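Local coordinates for protein beta-N-acetylhexosaminidase (Thermotoga neapolitana, PDB 5BZA) that probably hydrolyses terminal non-reducing N-acetyl-D-hexosamine residues from N-acetyl-beta-D-hexosaminides, as a member of glycoside hydrolase family 3, at residues 48-53 against 324-329; 256-261 against 285-290; 343-348 against 422-427; 149-154 against 200-205; 434-439 against 444-449. All blocks are in the same frame, centred on the assembly; numbering follows the deposited sequence.

Contact 1 ties helix 42-54 of the N-terminal, TIM-barrel-type domain to helix 323-331, much later in the chain. Contacts 4 and then 2 fall between its two segments, among the helices round the eight-stranded parallel sheet, with centres about 32 Å apart. Contacts 3 and 5 follow in the C-terminal six-stranded sheet, where strands 425-429 and 443-446 are neighbours; their centres are about 17 Å apart and they touch, for example through the probable hydrogen bond between Tyr427 O and Val445 N. Contact 1 comes within about 5 Å of contact 5 at nearest atoms, and both touch the second subunit, so domain junction and dimer interface lie close together.

Contact 1 (48-53 against 324-329); sequences FMNFLS and LIAEVA. With CD (cadmium ion), chain S.
Asn50 meets both Ala326 and Glu327, and it does so in two ways. The polar touch is its amide ND2, which gives a weak hydrogen bond to Glu327 OE1 at 3.4 Å, bent to 149° at the proton. The two side chains cross at about a right angle and the amide plane stands 57° from the carboxylate plane, so the groups do not lie flat on each other. Glu327 brings its carboxylate round by a bend at chi2 (72°). The same OE1 binds a cadmium ion at 2.7 Å, a site that also includes Arg54. Glu327 OE2 is held more strongly, by salt bridges to Arg331 and Arg54; metal and arginines together would be expected to keep this buried carboxylate ionised.

The apolar touch lies closer to the backbones: Asn50 CB rests on Ala326 CB at 3.7 Å, and the small methyl lets the helices approach to 6.3 Å between Asn50 CA and Ala326 CA. With an alanine here in place of Asn50 the CB contact would stay, but Glu327 OE1 would probably lose its weak amide bond and a gap would open beside the metal site.

Away from the seam, helix 42-54 turns Phe48 onto Phe16, Ile24 of helix 18-27 and Val32 of strand 31-34. Helix 323-331 has Ala329 against helix 452-463 of the C-terminal domain, while Phe91 of the second subunit packs on Glu327 and Val328, so the contact lies between barrel, C-terminal domain and partner chain.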
# COMPACT_ATOMS: atom_id res chain seq x y z
N PHE B 48 8.51 10.10 -10.39
CA PHE B 48 8.97 11.22 -9.53
C PHE B 48 10.05 10.74 -8.54
O PHE B 48 11.13 11.33 -8.45
CB PHE B 48 7.77 11.84 -8.78
CG PHE B 48 8.01 13.22 -8.18
CD1 PHE B 48 9.18 13.93 -8.41
CD2 PHE B 48 7.00 13.82 -7.41
CE1 PHE B 48 9.35 15.21 -7.89
CE2 PHE B 48 7.16 15.09 -6.89
CZ PHE B 48 8.34 15.79 -7.12
N MET B 49 9.79 9.65 -7.80
CA MET B 49 10.81 9.11 -6.89
C MET B 49 12.14 8.80 -7.63
O MET B 49 13.24 9.08 -7.11
CB MET B 49 10.31 7.85 -6.19
CG MET B 49 9.21 8.12 -5.23
SD MET B 49 9.55 9.34 -3.90
CE MET B 49 10.89 8.56 -3.03
N ASN B 50 12.04 8.25 -8.83
CA ASN B 50 13.22 7.99 -9.64
C ASN B 50 13.96 9.30 -10.02
O ASN B 50 15.18 9.41 -9.93
CB ASN B 50 12.83 7.19 -10.91
CG ASN B 50 14.01 6.64 -11.64
OD1 ASN B 50 14.92 6.08 -11.03
ND2 ASN B 50 14.00 6.74 -12.96
N PHE B 51 13.21 10.29 -10.48
CA PHE B 51 13.76 11.62 -10.69
C PHE B 51 14.46 12.17 -9.42
O PHE B 51 15.58 12.73 -9.50
CB PHE B 51 12.68 12.58 -11.18
CG PHE B 51 13.15 13.98 -11.36
CD1 PHE B 51 13.81 14.35 -12.51
CD2 PHE B 51 12.97 14.92 -10.34
CE1 PHE B 51 14.27 15.65 -12.67
CE2 PHE B 51 13.42 16.22 -10.49
CZ PHE B 51 14.07 16.59 -11.65
N LEU B 52 13.83 12.03 -8.25
CA LEU B 52 14.41 12.62 -7.04
C LEU B 52 15.72 11.94 -6.69
O LEU B 52 16.67 12.62 -6.27
CB LEU B 52 13.43 12.53 -5.86
CG LEU B 52 12.17 13.39 -6.03
CD1 LEU B 52 11.12 13.10 -4.92
CD2 LEU B 52 12.56 14.84 -6.06
N SER B 53 15.81 10.63 -6.92
CA SER B 53 17.05 9.87 -6.59
C SER B 53 18.29 10.34 -7.36
O SER B 53 19.44 10.14 -6.94
CB SER B 53 16.85 8.38 -6.84
OG SER B 53 17.02 8.10 -8.23
N LEU B 324 13.09 2.71 -8.31
CA LEU B 324 13.75 1.62 -9.00
C LEU B 324 12.75 0.98 -9.96
O LEU B 324 13.12 0.51 -11.06
CB LEU B 324 14.31 0.60 -7.98
CG LEU B 324 13.29 -0.21 -7.19
CD1 LEU B 324 12.94 -1.60 -7.85
CD2 LEU B 324 13.72 -0.34 -5.72
N ILE B 325 11.49 0.93 -9.54
CA ILE B 325 10.46 0.35 -10.40
C ILE B 325 10.38 1.14 -11.72
O ILE B 325 10.43 0.57 -12.84
CB ILE B 325 9.13 0.29 -9.66
CG1 ILE B 325 9.32 -0.64 -8.45
CG2 ILE B 325 8.00 -0.17 -10.60
CD1 ILE B 325 8.09 -0.76 -7.50
N ALA B 326 10.38 2.46 -11.60
CA ALA B 326 10.39 3.31 -12.79
C ALA B 326 11.59 2.93 -13.67
O ALA B 326 11.47 2.76 -14.89
CB ALA B 326 10.43 4.83 -12.39
N GLU B 327 12.72 2.71 -13.01
CA GLU B 327 13.97 2.43 -13.69
C GLU B 327 13.87 1.12 -14.47
O GLU B 327 14.27 1.04 -15.64
CB GLU B 327 15.11 2.36 -12.68
CG GLU B 327 16.45 2.18 -13.31
CD GLU B 327 16.93 3.41 -14.01
OE1 GLU B 327 16.18 4.43 -14.03
OE2 GLU B 327 18.05 3.34 -14.58
N VAL B 328 13.31 0.10 -13.83
CA VAL B 328 13.19 -1.21 -14.45
C VAL B 328 12.32 -1.03 -15.67
O VAL B 328 12.68 -1.50 -16.77
CB VAL B 328 12.57 -2.25 -13.45
CG1 VAL B 328 12.02 -3.50 -14.14
CG2 VAL B 328 13.60 -2.63 -12.38
N ALA B 329 11.21 -0.30 -15.48
CA ALA B 329 10.23 -0.15 -16.55
C ALA B 329 10.93 0.52 -17.69
O ALA B 329 10.77 0.14 -18.87
CB ALA B 329 9.01 0.64 -16.08
CD CD S . 17.20 5.77 -16.14

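Contact 2 (256-261 against 285-290)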
# COMPACT_ATOMS: atom_id res chain seq x y z
N PHE B 256 -1.37 39.24 4.03
CA PHE B 256 0.01 39.63 3.93
C PHE B 256 0.47 39.47 2.50
O PHE B 256 -0.08 38.68 1.74
CB PHE B 256 0.88 38.81 4.90
CG PHE B 256 0.46 38.95 6.35
CD1 PHE B 256 -0.57 38.18 6.87
CD2 PHE B 256 1.02 39.93 7.17
CE1 PHE B 256 -1.01 38.34 8.18
CE2 PHE B 256 0.59 40.10 8.48
CZ PHE B 256 -0.42 39.30 8.98
N SER B 257 1.48 40.24 2.12
CA SER B 257 2.05 40.09 0.81
C SER B 257 3.04 38.94 0.89
O SER B 257 3.48 38.58 2.01
CB SER B 257 2.76 41.37 0.36
OG SER B 257 4.00 41.55 1.05
N VAL B 258 3.36 38.35 -0.26
CA VAL B 258 4.38 37.31 -0.34
C VAL B 258 5.66 37.83 0.33
O VAL B 258 6.30 37.14 1.14
CB VAL B 258 4.74 36.91 -1.82
CG1 VAL B 258 6.01 36.06 -1.84
CG2 VAL B 258 3.59 36.17 -2.52
N GLU B 259 6.00 39.07 0.00
CA GLU B 259 7.23 39.66 0.51
C GLU B 259 7.13 39.75 2.06
O GLU B 259 8.10 39.46 2.78
CB GLU B 259 7.42 41.05 -0.13
CG GLU B 259 8.76 41.71 0.15
CD GLU B 259 8.70 43.24 0.05
OE1 GLU B 259 7.81 43.86 0.71
OE2 GLU B 259 9.51 43.81 -0.74
N GLU B 260 5.95 40.10 2.56
CA GLU B 260 5.72 40.19 4.01
C GLU B 260 5.81 38.79 4.66
O GLU B 260 6.49 38.60 5.68
CB GLU B 260 4.36 40.85 4.29
CG GLU B 260 4.29 42.40 4.14
CD GLU B 260 2.83 42.90 4.17
OE1 GLU B 260 1.95 42.07 3.88
OE2 GLU B 260 2.54 44.10 4.49
N ALA B 261 5.12 37.81 4.07
CA ALA B 261 5.17 36.43 4.57
C ALA B 261 6.60 35.91 4.68
O ALA B 261 7.01 35.37 5.72
CB ALA B 261 4.35 35.52 3.68
N TYR B 285 10.78 32.66 -4.21
CA TYR B 285 12.24 32.53 -4.25
C TYR B 285 12.84 33.91 -4.52
O TYR B 285 13.78 34.36 -3.83
CB TYR B 285 12.69 31.52 -5.33
CG TYR B 285 14.17 31.22 -5.31
CD1 TYR B 285 14.65 30.18 -4.53
CD2 TYR B 285 15.08 31.97 -6.05
CE1 TYR B 285 16.00 29.88 -4.48
CE2 TYR B 285 16.44 31.68 -6.01
CZ TYR B 285 16.89 30.63 -5.23
OH TYR B 285 18.22 30.31 -5.17
N GLU B 286 12.31 34.58 -5.54
CA GLU B 286 12.93 35.84 -5.95
C GLU B 286 12.70 36.81 -4.81
O GLU B 286 13.58 37.61 -4.45
CB GLU B 286 12.36 36.38 -7.28
CG GLU B 286 12.80 35.58 -8.56
CD GLU B 286 14.33 35.45 -8.76
OE1 GLU B 286 15.07 36.47 -8.67
OE2 GLU B 286 14.80 34.32 -9.06
N SER B 287 11.52 36.69 -4.20
CA SER B 287 11.18 37.59 -3.10
C SER B 287 12.23 37.42 -2.01
O SER B 287 12.78 38.42 -1.50
CB SER B 287 9.77 37.33 -2.59
OG SER B 287 9.48 38.28 -1.59
N LEU B 288 12.57 36.16 -1.70
CA LEU B 288 13.52 35.93 -0.62
C LEU B 288 14.79 36.67 -0.96
O LEU B 288 15.31 37.46 -0.15
CB LEU B 288 13.80 34.46 -0.42
CG LEU B 288 14.87 34.17 0.64
CD1 LEU B 288 14.38 34.72 1.97
CD2 LEU B 288 15.12 32.65 0.73
N LYS B 289 15.24 36.50 -2.20
CA LYS B 289 16.51 37.08 -2.60
C LYS B 289 16.48 38.59 -2.49
O LYS B 289 17.43 39.19 -1.99
CB LYS B 289 16.85 36.68 -4.02
CG LYS B 289 17.55 35.36 -4.11
CD LYS B 289 17.77 35.02 -5.56
CE LYS B 289 18.53 36.12 -6.24
NZ LYS B 289 19.97 35.76 -6.34
N LYS B 290 15.37 39.20 -2.89
CA LYS B 290 15.27 40.64 -2.83
C LYS B 290 15.48 41.07 -1.38
O LYS B 290 16.30 41.95 -1.11
CB LYS B 290 13.91 41.12 -3.33
CG LYS B 290 13.72 42.63 -3.19
CD LYS B 290 12.27 43.03 -3.52
CE LYS B 290 11.88 44.40 -2.93
NZ LYS B 290 10.43 44.70 -3.17
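Lys290 NZ reaches Glu259 OE2 at 2.7 Å, a salt bridge in which the ammonium group sits nearly in line with the C-O bond it meets. Both chains are stretched beyond CG and meet at a slant, so the ion pair forms at their far ends. Glu259 CG stands opposite its backbone N (chi1 -172°), which carries the carboxylate out toward helix 281-293. Its other oxygen, OE1, has a long, weak ion pair with Arg263. On this rather open surface the bridge ties together two helices whose backbones come close at Glu259 itself and, on helix 281-293, one turn before Lys290, at Ser287.

Ser287 OG lies 3.4 Å from Glu259 CA, and Ser287 CB lies 4.0 Å from Val258 CG1. A small side chain here lets the backbones draw in to 5.7 Å between Glu259 CA and Ser287 CA. Replacing Glu259 by a lysine would probably leave Lys290 without its anionic mate and set two like charges against each other at the same spot.

The start of helix 258-268 is capped locally: Ser257, at the N-cap, accepts through OG from Glu260 N at 2.9 Å, and Glu260 OE1 accepts from Ser257 N at 2.6 Å, a capping box that secures the first turn close to the seam.

Helices 258-268 and 281-293 stand before and after strand 273-275 of the parallel sheet, so this is the packing of successive outer helices in a TIM-barrel-type alpha/beta domain.

Contact 3 (343-348 against 422-427); sequences LGREVV and SDRTIY. With CD (cadmium ion), chain T.
Arg345 and Arg424 lie aslant to each other, their guanidinium planes 38° apart, and the touch is between Arg345 NH1 and Arg424 CB at 4.0 Å. The charged ends are held elsewhere: Arg345 NH1 gives a hydrogen bond to Glu398 O, and Arg424 NE forms a salt bridge with Asp396. Arg424 starts with CG wedged between backbone N and carbonyl carbon (chi1 50°), which leads its guanidinium away from the 343-348 segment while CB still faces Arg345. Deeper in, the branch ends of two apolar side chains approach each other, Leu343 CD2 to Ile426 CD1 at 4.3 Å, a loose contact.

Next to Arg345, Glu346 points to a different side and takes no part in the packing. Its OE1 binds a cadmium ion at 2.2 Å together with Glu398 and a water at 2.4 Å from the metal, while OE2 makes a salt bridge to Arg381.

The contact joins the loops entering two parallel strands of the C-terminal domain's mixed alpha/beta sheet, 347-352 and 425-429, which have strand 399-404 running between them. Over one face lies helix 452-463, whose Leu463 and Leu462 pack against Leu343 and Ile426 respectively.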
# COMPACT_ATOMS: atom_id res chain seq x y z
N LEU B 343 4.98 12.18 -34.77
CA LEU B 343 4.60 12.08 -33.37
C LEU B 343 3.70 13.24 -32.86
O LEU B 343 3.03 13.11 -31.83
CB LEU B 343 5.87 11.91 -32.53
CG LEU B 343 6.54 10.54 -32.84
CD1 LEU B 343 7.74 10.27 -31.94
CD2 LEU B 343 5.56 9.34 -32.79
N GLY B 344 3.70 14.38 -33.56
CA GLY B 344 2.81 15.48 -33.22
C GLY B 344 1.40 15.33 -33.76
O GLY B 344 0.61 16.25 -33.64
N ARG B 345 1.05 14.20 -34.38
CA ARG B 345 -0.30 14.03 -34.95
C ARG B 345 -1.29 13.55 -33.92
O ARG B 345 -0.89 13.14 -32.84
CB ARG B 345 -0.30 13.01 -36.10
CG ARG B 345 0.61 13.33 -37.26
CD ARG B 345 0.53 12.16 -38.26
NE ARG B 345 1.36 12.35 -39.46
CZ ARG B 345 1.44 11.48 -40.47
NH1 ARG B 345 0.72 10.36 -40.44
NH2 ARG B 345 2.23 11.74 -41.51
N GLU B 346 -2.57 13.46 -34.29
CA GLU B 346 -3.57 13.03 -33.33
C GLU B 346 -3.59 11.49 -33.40
O GLU B 346 -3.45 10.91 -34.48
CB GLU B 346 -4.96 13.59 -33.65
CG GLU B 346 -5.02 15.11 -33.92
CD GLU B 346 -6.30 15.48 -34.69
OE1 GLU B 346 -6.20 15.98 -35.84
OE2 GLU B 346 -7.42 15.13 -34.20
N VAL B 347 -3.78 10.84 -32.26
CA VAL B 347 -3.53 9.41 -32.20
C VAL B 347 -4.84 8.70 -32.00
O VAL B 347 -5.70 9.16 -31.26
CB VAL B 347 -2.51 9.01 -31.06
CG1 VAL B 347 -2.39 7.52 -30.91
CG2 VAL B 347 -1.11 9.57 -31.35
N VAL B 348 -4.98 7.57 -32.69
CA VAL B 348 -6.11 6.71 -32.50
C VAL B 348 -5.58 5.55 -31.67
O VAL B 348 -4.56 4.94 -32.04
CB VAL B 348 -6.69 6.23 -33.85
CG1 VAL B 348 -7.74 5.18 -33.61
CG2 VAL B 348 -7.33 7.40 -34.57
N SER B 422 0.67 0.38 -42.38
CA SER B 422 2.04 0.28 -41.90
C SER B 422 2.76 1.63 -41.78
O SER B 422 3.69 1.79 -41.00
CB SER B 422 2.83 -0.64 -42.85
OG SER B 422 4.22 -0.38 -42.76
N ASP B 423 2.32 2.60 -42.55
CA ASP B 423 3.02 3.87 -42.58
C ASP B 423 2.75 4.73 -41.31
O ASP B 423 3.52 5.64 -40.95
CB ASP B 423 2.62 4.62 -43.83
CG ASP B 423 3.81 5.26 -44.50
OD1 ASP B 423 4.88 4.63 -44.50
OD2 ASP B 423 3.67 6.40 -45.02
N ARG B 424 1.67 4.43 -40.60
CA ARG B 424 1.28 5.33 -39.55
C ARG B 424 0.70 4.54 -38.37
O ARG B 424 -0.13 5.05 -37.58
CB ARG B 424 0.30 6.37 -40.11
CG ARG B 424 -0.84 5.78 -40.90
CD ARG B 424 -1.64 6.85 -41.64
NE ARG B 424 -2.75 6.24 -42.37
CZ ARG B 424 -2.67 5.76 -43.61
NH1 ARG B 424 -1.52 5.85 -44.27
NH2 ARG B 424 -3.74 5.21 -44.17
N THR B 425 1.16 3.30 -38.23
CA THR B 425 0.73 2.48 -37.10
C THR B 425 1.96 2.12 -36.30
O THR B 425 3.01 1.80 -36.87
CB THR B 425 -0.01 1.21 -37.52
OG1 THR B 425 -1.19 1.57 -38.22
CG2 THR B 425 -0.39 0.38 -36.28
N ILE B 426 1.85 2.24 -34.98
CA ILE B 426 2.91 1.80 -34.08
C ILE B 426 2.35 0.67 -33.27
O ILE B 426 1.26 0.79 -32.68
CB ILE B 426 3.41 2.93 -33.18
CG1 ILE B 426 3.83 4.13 -34.04
CG2 ILE B 426 4.60 2.48 -32.36
CD1 ILE B 426 4.46 5.26 -33.25
N TYR B 427 3.09 -0.44 -33.27
CA TYR B 427 2.69 -1.64 -32.57
C TYR B 427 3.36 -1.67 -31.21
O TYR B 427 4.60 -1.67 -31.11
CB TYR B 427 3.05 -2.91 -33.37
CG TYR B 427 2.23 -3.00 -34.62
CD1 TYR B 427 0.95 -3.53 -34.58
CD2 TYR B 427 2.73 -2.54 -35.84
CE1 TYR B 427 0.17 -3.58 -35.70
CE2 TYR B 427 1.95 -2.60 -37.00
CZ TYR B 427 0.68 -3.12 -36.92
OH TYR B 427 -0.11 -3.21 -38.04
CD CD T . -4.35 16.62 -36.87
O HOH W 1 -2.15 17.20 -37.76

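Contact 4 (149-154 against 200-205)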
# COMPACT_ATOMS: atom_id res chain seq x y z
N GLY B 149 7.69 6.26 17.35
CA GLY B 149 7.36 5.28 16.33
C GLY B 149 7.82 5.68 14.93
O GLY B 149 8.47 4.87 14.25
N TYR B 150 7.41 6.86 14.45
CA TYR B 150 7.85 7.34 13.13
C TYR B 150 9.35 7.28 13.02
O TYR B 150 9.94 6.82 12.03
CB TYR B 150 7.40 8.77 12.86
CG TYR B 150 5.95 8.92 12.50
CD1 TYR B 150 5.34 8.06 11.58
CD2 TYR B 150 5.17 9.94 13.09
CE1 TYR B 150 4.00 8.20 11.27
CE2 TYR B 150 3.84 10.10 12.79
CZ TYR B 150 3.25 9.23 11.86
OH TYR B 150 1.90 9.38 11.54
N PHE B 151 9.98 7.78 14.06
CA PHE B 151 11.43 7.81 14.11
C PHE B 151 12.08 6.40 14.03
O PHE B 151 12.98 6.18 13.22
CB PHE B 151 11.82 8.54 15.38
CG PHE B 151 13.22 8.93 15.41
CD1 PHE B 151 13.68 9.88 14.52
CD2 PHE B 151 14.08 8.42 16.38
CE1 PHE B 151 15.00 10.29 14.54
CE2 PHE B 151 15.41 8.83 16.43
CZ PHE B 151 15.87 9.77 15.51
N LYS B 152 11.61 5.46 14.85
CA LYS B 152 12.08 4.10 14.81
C LYS B 152 11.89 3.53 13.39
O LYS B 152 12.79 2.92 12.84
CB LYS B 152 11.33 3.23 15.82
CG LYS B 152 11.85 3.21 17.29
CD LYS B 152 11.17 2.00 18.01
CE LYS B 152 11.50 1.76 19.51
NZ LYS B 152 10.93 2.61 20.60
N GLY B 153 10.73 3.80 12.78
CA GLY B 153 10.42 3.34 11.44
C GLY B 153 11.28 3.93 10.34
O GLY B 153 11.35 3.37 9.26
N GLY B 154 11.95 5.06 10.58
CA GLY B 154 12.80 5.62 9.55
C GLY B 154 12.31 6.93 8.94
O GLY B 154 12.71 7.32 7.83
N SER B 200 12.37 15.13 24.88
CA SER B 200 12.93 13.83 24.45
C SER B 200 14.17 14.02 23.61
O SER B 200 14.58 15.14 23.32
CB SER B 200 11.90 13.03 23.63
OG SER B 200 11.77 13.54 22.27
N ARG B 201 14.75 12.92 23.15
CA ARG B 201 15.84 12.99 22.18
C ARG B 201 15.41 12.56 20.77
O ARG B 201 16.28 12.35 19.93
CB ARG B 201 17.04 12.10 22.62
CG ARG B 201 17.78 12.53 23.90
CD ARG B 201 18.59 13.83 23.69
NE ARG B 201 19.63 13.70 22.67
CZ ARG B 201 20.53 14.64 22.36
NH1 ARG B 201 20.50 15.83 22.96
NH2 ARG B 201 21.44 14.42 21.41
N VAL B 202 14.10 12.52 20.47
CA VAL B 202 13.68 12.27 19.10
C VAL B 202 13.92 13.51 18.26
O VAL B 202 13.53 14.62 18.65
CB VAL B 202 12.18 11.89 18.98
CG1 VAL B 202 11.79 11.69 17.50
CG2 VAL B 202 11.86 10.63 19.73
N LYS B 203 14.59 13.33 17.14
CA LYS B 203 14.76 14.42 16.21
C LYS B 203 13.41 14.70 15.59
O LYS B 203 12.75 13.76 15.08
CB LYS B 203 15.77 14.09 15.12
CG LYS B 203 16.06 15.28 14.19
CD LYS B 203 17.27 15.01 13.32
CE LYS B 203 17.96 16.32 12.95
NZ LYS B 203 19.44 16.22 13.02
N THR B 204 13.00 15.96 15.55
CA THR B 204 11.70 16.29 14.98
C THR B 204 11.75 17.62 14.23
O THR B 204 12.60 18.45 14.50
CB THR B 204 10.57 16.37 16.09
OG1 THR B 204 9.30 16.61 15.47
CG2 THR B 204 10.80 17.53 17.09
N ALA B 205 10.86 17.83 13.25
CA ALA B 205 10.66 19.20 12.75
C ALA B 205 9.40 19.78 13.43
O ALA B 205 8.58 19.05 14.00
CB ALA B 205 10.54 19.24 11.20
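The last turn of helix 136-153 packs here on the loop leading into strand 205-208, and Phe151 carries the contact. Val202 CG1 lies over one face of its ring in a CH-pi contact, 4.2 Å from the Phe151 centroid and 27° off the ring normal; its closest ring atom is Phe151 CG at 3.7 Å. Phe151 and Val202 lie alongside each other, pointing opposite ways. Lys203 follows along the same face: its backbone N sits above the rim of the Phe151 ring, and Lys203 CB comes to 3.9 Å from Phe151 CE1. With CG opposite the backbone N (chi1 -166°), Phe151 lays its ring across both residues. The end of Lys203 leads off to a cation-pi contact with Tyr312.

The loop is shaped by an ST turn, in which Ser200 OG accepts from Val202 N at 3.1 Å. Val202 also rests on Met144 and Met148 of the same helix.

Just past Phe151 the helix ends in a Schellman motif at Gly154, whose positive phi (111°) turns the chain toward strand 156-162. The C-terminal end of one barrel helix is thus packed on the loop that leads into the next strand of the sheet, 205-208, a junction of the TIM-barrel-type alpha/beta fold.

Contact 5 (434-439 against 444-449). With CD (cadmium ion), chain M.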
# COMPACT_ATOMS: atom_id res chain seq x y z
N PHE B 434 7.03 -12.50 -28.07
CA PHE B 434 7.25 -13.34 -29.24
C PHE B 434 6.43 -12.85 -30.43
O PHE B 434 6.85 -13.00 -31.60
CB PHE B 434 6.88 -14.79 -28.92
CG PHE B 434 7.91 -15.50 -28.07
CD1 PHE B 434 9.26 -15.26 -28.26
CD2 PHE B 434 7.52 -16.39 -27.07
CE1 PHE B 434 10.21 -15.92 -27.50
CE2 PHE B 434 8.47 -17.05 -26.29
CZ PHE B 434 9.82 -16.81 -26.51
N ASP B 435 5.31 -12.18 -30.14
CA ASP B 435 4.51 -11.60 -31.22
C ASP B 435 5.35 -10.64 -32.05
O ASP B 435 5.08 -10.45 -33.23
CB ASP B 435 3.29 -10.82 -30.69
CG ASP B 435 2.34 -11.66 -29.83
OD1 ASP B 435 2.24 -12.89 -30.05
OD2 ASP B 435 1.66 -11.07 -28.96
N ALA B 436 6.43 -10.12 -31.48
CA ALA B 436 7.24 -9.17 -32.23
C ALA B 436 7.73 -9.73 -33.57
O ALA B 436 7.79 -8.99 -34.56
CB ALA B 436 8.42 -8.67 -31.40
N LYS B 437 8.05 -11.03 -33.60
CA LYS B 437 8.52 -11.66 -34.86
C LYS B 437 7.53 -11.44 -36.01
O LYS B 437 7.94 -11.35 -37.17
CB LYS B 437 8.84 -13.14 -34.67
CG LYS B 437 7.67 -14.11 -34.61
CD LYS B 437 8.17 -15.54 -34.33
CE LYS B 437 9.39 -15.55 -33.38
NZ LYS B 437 9.71 -16.89 -32.81
N PHE B 438 6.23 -11.40 -35.70
CA PHE B 438 5.17 -11.33 -36.69
C PHE B 438 4.86 -9.92 -37.22
O PHE B 438 3.83 -9.72 -37.86
CB PHE B 438 3.89 -11.96 -36.12
CG PHE B 438 4.08 -13.39 -35.69
CD1 PHE B 438 4.03 -14.43 -36.62
CD2 PHE B 438 4.30 -13.72 -34.35
CE1 PHE B 438 4.21 -15.75 -36.24
CE2 PHE B 438 4.48 -15.05 -33.96
CZ PHE B 438 4.43 -16.06 -34.91
N PHE B 439 5.77 -8.97 -36.99
CA PHE B 439 5.59 -7.60 -37.50
C PHE B 439 6.88 -7.08 -38.17
O PHE B 439 7.45 -6.05 -37.75
CB PHE B 439 5.15 -6.65 -36.38
CG PHE B 439 3.82 -7.00 -35.78
CD1 PHE B 439 3.72 -7.93 -34.76
CD2 PHE B 439 2.66 -6.43 -36.28
CE1 PHE B 439 2.49 -8.26 -34.22
CE2 PHE B 439 1.43 -6.76 -35.75
CZ PHE B 439 1.34 -7.68 -34.72
N VAL B 444 7.68 -0.91 -34.27
CA VAL B 444 7.33 -1.78 -33.18
C VAL B 444 8.03 -1.31 -31.91
O VAL B 444 9.23 -0.98 -31.92
CB VAL B 444 7.74 -3.24 -33.49
CG1 VAL B 444 7.47 -4.13 -32.29
CG2 VAL B 444 6.98 -3.78 -34.73
N VAL B 445 7.26 -1.27 -30.82
CA VAL B 445 7.78 -0.98 -29.48
C VAL B 445 7.46 -2.18 -28.57
O VAL B 445 6.31 -2.66 -28.55
CB VAL B 445 7.16 0.33 -28.86
CG1 VAL B 445 7.49 0.44 -27.36
CG2 VAL B 445 7.66 1.55 -29.58
N ILE B 446 8.46 -2.71 -27.86
CA ILE B 446 8.20 -3.82 -26.92
C ILE B 446 8.39 -3.36 -25.46
O ILE B 446 9.43 -2.78 -25.13
CB ILE B 446 9.12 -5.05 -27.17
CG1 ILE B 446 9.16 -5.45 -28.66
CG2 ILE B 446 8.66 -6.23 -26.31
CD1 ILE B 446 10.19 -6.51 -28.97
N THR B 447 7.39 -3.60 -24.61
CA THR B 447 7.42 -3.08 -23.24
C THR B 447 7.78 -4.12 -22.18
O THR B 447 8.27 -3.77 -21.12
CB THR B 447 6.09 -2.44 -22.82
OG1 THR B 447 5.02 -3.41 -22.87
CG2 THR B 447 5.79 -1.25 -23.70
N HIS B 448 7.47 -5.38 -22.49
CA HIS B 448 7.60 -6.53 -21.59
C HIS B 448 6.64 -6.48 -20.40
O HIS B 448 6.78 -7.27 -19.46
CB HIS B 448 9.04 -6.69 -21.09
CG HIS B 448 10.04 -6.91 -22.19
ND1 HIS B 448 10.87 -5.90 -22.65
CD2 HIS B 448 10.30 -8.00 -22.95
CE1 HIS B 448 11.63 -6.38 -23.62
NE2 HIS B 448 11.30 -7.64 -23.83
N SER B 449 5.63 -5.61 -20.49
CA SER B 449 4.69 -5.45 -19.39
C SER B 449 3.42 -4.67 -19.79
O SER B 449 3.48 -3.77 -20.62
CB SER B 449 5.36 -4.73 -18.21
OG SER B 449 4.42 -4.58 -17.16
CD CD M . 12.53 -9.30 -25.59
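Ile446 reaches Ala436, its CD1 methyl 3.7 Å from Ala436 CB. The isoleucine has CG1 opposite the carbonyl carbon (chi1 -48°) and runs on extended, which carries CD1 out to the 3-10 turn of residues 434-437. Two residues back along the strand, Val444 offers a single branch: CG2 lies 3.8 Å from Phe439 CB and equally far from Phe439 O. Phe439 has CG anti to the carbonyl carbon (chi1 -62°), which leaves CB facing Val444 while the ring leads away to Tyr427 and to His417 and Leu418 of helix 411-418.

Beyond the strand, His448 takes a positive phi (67°) where the chain turns. Ile446 CG2 sits 3.9 Å above its ring plane, near the rim, while NE2 binds a cadmium ion in that plane, 2.7 Å away. His448 ND1 is hydrogen-bonded to Ala332 O, which helps hold the ring's rotation, with NE2 turned to the metal. His448 and Glu334 belong to a zinc site seen in this protein, and Lys86 of the second subunit packs on His448.

The 3-10 turn lies in the crossover between parallel neighbours 425-429 and 443-446; the five parallel strands follow the 2-1-3-4-5 order of flavodoxin-like alpha/beta sheets.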